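Local coordinates for PA1221 (Pseudomonas aeruginosa, PDB 4DG8), which belongs to the AMP-binding (ANL) enzyme family, is modelled with adenosine monophosphate, and carries a predicted phosphopantetheine attachment site in its sequence, at residues 200-205 and 254-259. Sequence-based numbering, arbitrary orientation.
Sequences AFAPQM and ADSAWL
Asp255 and Ser256 approach Ala202 from torsions that differ: chi1 60° puts CG of Asp255 between its backbone N and carbonyl carbon, bringing the carboxylate to the turn, while chi1 -56° places OG of Ser256 anti to its carbonyl carbon. They meet a type I beta turn, Ala202 to Met205, closed by the hydrogen bond from Met205 N to Ala202 O, 2.8 Å. In this AMP-binding (ANL-family) protein the turn leads into strand 206-209, while Ser256 begins strand 256-260 of a mixed sheet. Ala202 suits its place because a lone methyl fits against the polar pair, its CB 3.4 Å from Ser256 OG and 3.5 Å from Asp255 OD1. Serine suits its own, its hydroxyl donating to Asp255 OD1 over 2.9 Å on the anti side, 32° out of the carboxylate plane, and accepting from Gln280 NE2. OD1 also accepts from Arg206 N, so the buried OD1 and OG both have hydrogen-bond partners. An aspartate serves well here, having two acceptor oxygens. No direct hydrogen bond crosses between 200-205 and 254-259; instead one water accepts from Gln204 N at 2.9 Å and donates to Asp255 OD2, while Gln204 CB lies 3.7 Å from that same OD2.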
# COMPACT_ATOMS: atom_id res chain seq x y z
N ALA A 200 12.65 12.51 8.84
CA ALA A 200 13.12 13.63 9.66
C ALA A 200 13.47 14.94 8.94
O ALA A 200 14.10 15.82 9.53
CB ALA A 200 14.30 13.19 10.55
N PHE A 201 13.16 15.03 7.64
CA PHE A 201 13.63 16.17 6.83
C PHE A 201 12.63 17.31 6.54
O PHE A 201 12.96 18.28 5.86
CB PHE A 201 14.30 15.64 5.56
CG PHE A 201 15.16 14.42 5.80
CD1 PHE A 201 16.37 14.52 6.47
CD2 PHE A 201 14.74 13.16 5.36
CE1 PHE A 201 17.15 13.39 6.70
CE2 PHE A 201 15.52 12.03 5.57
CZ PHE A 201 16.73 12.14 6.25
N ALA A 202 11.40 17.17 7.02
CA ALA A 202 10.37 18.18 6.75
C ALA A 202 9.60 18.51 8.03
O ALA A 202 8.63 17.83 8.37
CB ALA A 202 9.42 17.70 5.63
N PRO A 203 10.06 19.54 8.78
CA PRO A 203 9.43 19.86 10.07
C PRO A 203 7.90 19.96 9.97
O PRO A 203 7.20 19.56 10.91
CB PRO A 203 10.04 21.22 10.42
CG PRO A 203 11.40 21.20 9.79
CD PRO A 203 11.19 20.42 8.47
N GLN A 204 7.39 20.47 8.86
CA GLN A 204 5.94 20.68 8.70
C GLN A 204 5.18 19.44 8.27
O GLN A 204 3.94 19.43 8.28
CB GLN A 204 5.63 21.82 7.72
CG GLN A 204 6.02 23.21 8.20
CD GLN A 204 5.14 24.28 7.58
OE1 GLN A 204 5.36 24.71 6.44
NE2 GLN A 204 4.11 24.71 8.32
N MET A 205 5.92 18.41 7.85
CA MET A 205 5.32 17.12 7.53
C MET A 205 4.09 17.29 6.64
O MET A 205 3.02 16.78 6.98
CB MET A 205 4.98 16.34 8.81
CG MET A 205 6.22 15.95 9.63
SD MET A 205 7.26 14.86 8.66
CE MET A 205 6.59 13.25 9.11
N ALA A 254 2.81 21.05 -0.27
CA ALA A 254 3.31 19.71 0.02
C ALA A 254 4.84 19.72 -0.02
O ALA A 254 5.44 20.25 -0.97
CB ALA A 254 2.76 18.69 -0.97
N ASP A 255 5.45 19.27 1.07
CA ASP A 255 6.91 19.06 1.17
C ASP A 255 7.40 17.60 1.27
O ASP A 255 8.59 17.37 1.32
CB ASP A 255 7.49 19.92 2.29
CG ASP A 255 6.89 19.59 3.66
OD1 ASP A 255 6.46 18.43 3.87
OD2 ASP A 255 6.85 20.50 4.53
N SER A 256 6.49 16.64 1.36
CA SER A 256 6.86 15.24 1.59
C SER A 256 6.00 14.38 0.68
O SER A 256 4.80 14.64 0.53
CB SER A 256 6.58 14.82 3.05
OG SER A 256 7.26 15.66 3.99
N ALA A 257 6.59 13.38 0.05
CA ALA A 257 5.77 12.55 -0.83
C ALA A 257 6.27 11.14 -0.98
O ALA A 257 7.47 10.87 -0.90
CB ALA A 257 5.61 13.22 -2.21
N TRP A 258 5.33 10.23 -1.19
CA TRP A 258 5.62 8.90 -1.67
C TRP A 258 5.27 8.86 -3.16
O TRP A 258 4.22 9.35 -3.57
CB TRP A 258 4.78 7.85 -0.92
CG TRP A 258 4.70 6.53 -1.67
CD1 TRP A 258 3.71 6.13 -2.53
CD2 TRP A 258 5.67 5.47 -1.65
NE1 TRP A 258 4.01 4.89 -3.03
CE2 TRP A 258 5.20 4.46 -2.51
CE3 TRP A 258 6.90 5.29 -1.00
CZ2 TRP A 258 5.90 3.26 -2.72
CZ3 TRP A 258 7.61 4.09 -1.22
CH2 TRP A 258 7.10 3.10 -2.06
N LEU A 259 6.17 8.31 -3.95
CA LEU A 259 5.92 8.06 -5.36
C LEU A 259 6.46 6.68 -5.67
O LEU A 259 7.67 6.43 -5.53
CB LEU A 259 6.65 9.07 -6.24
CG LEU A 259 6.29 10.53 -6.02
CD1 LEU A 259 7.25 11.39 -6.84
CD2 LEU A 259 4.84 10.81 -6.41
O HOH W 1 8.57 21.16 6.29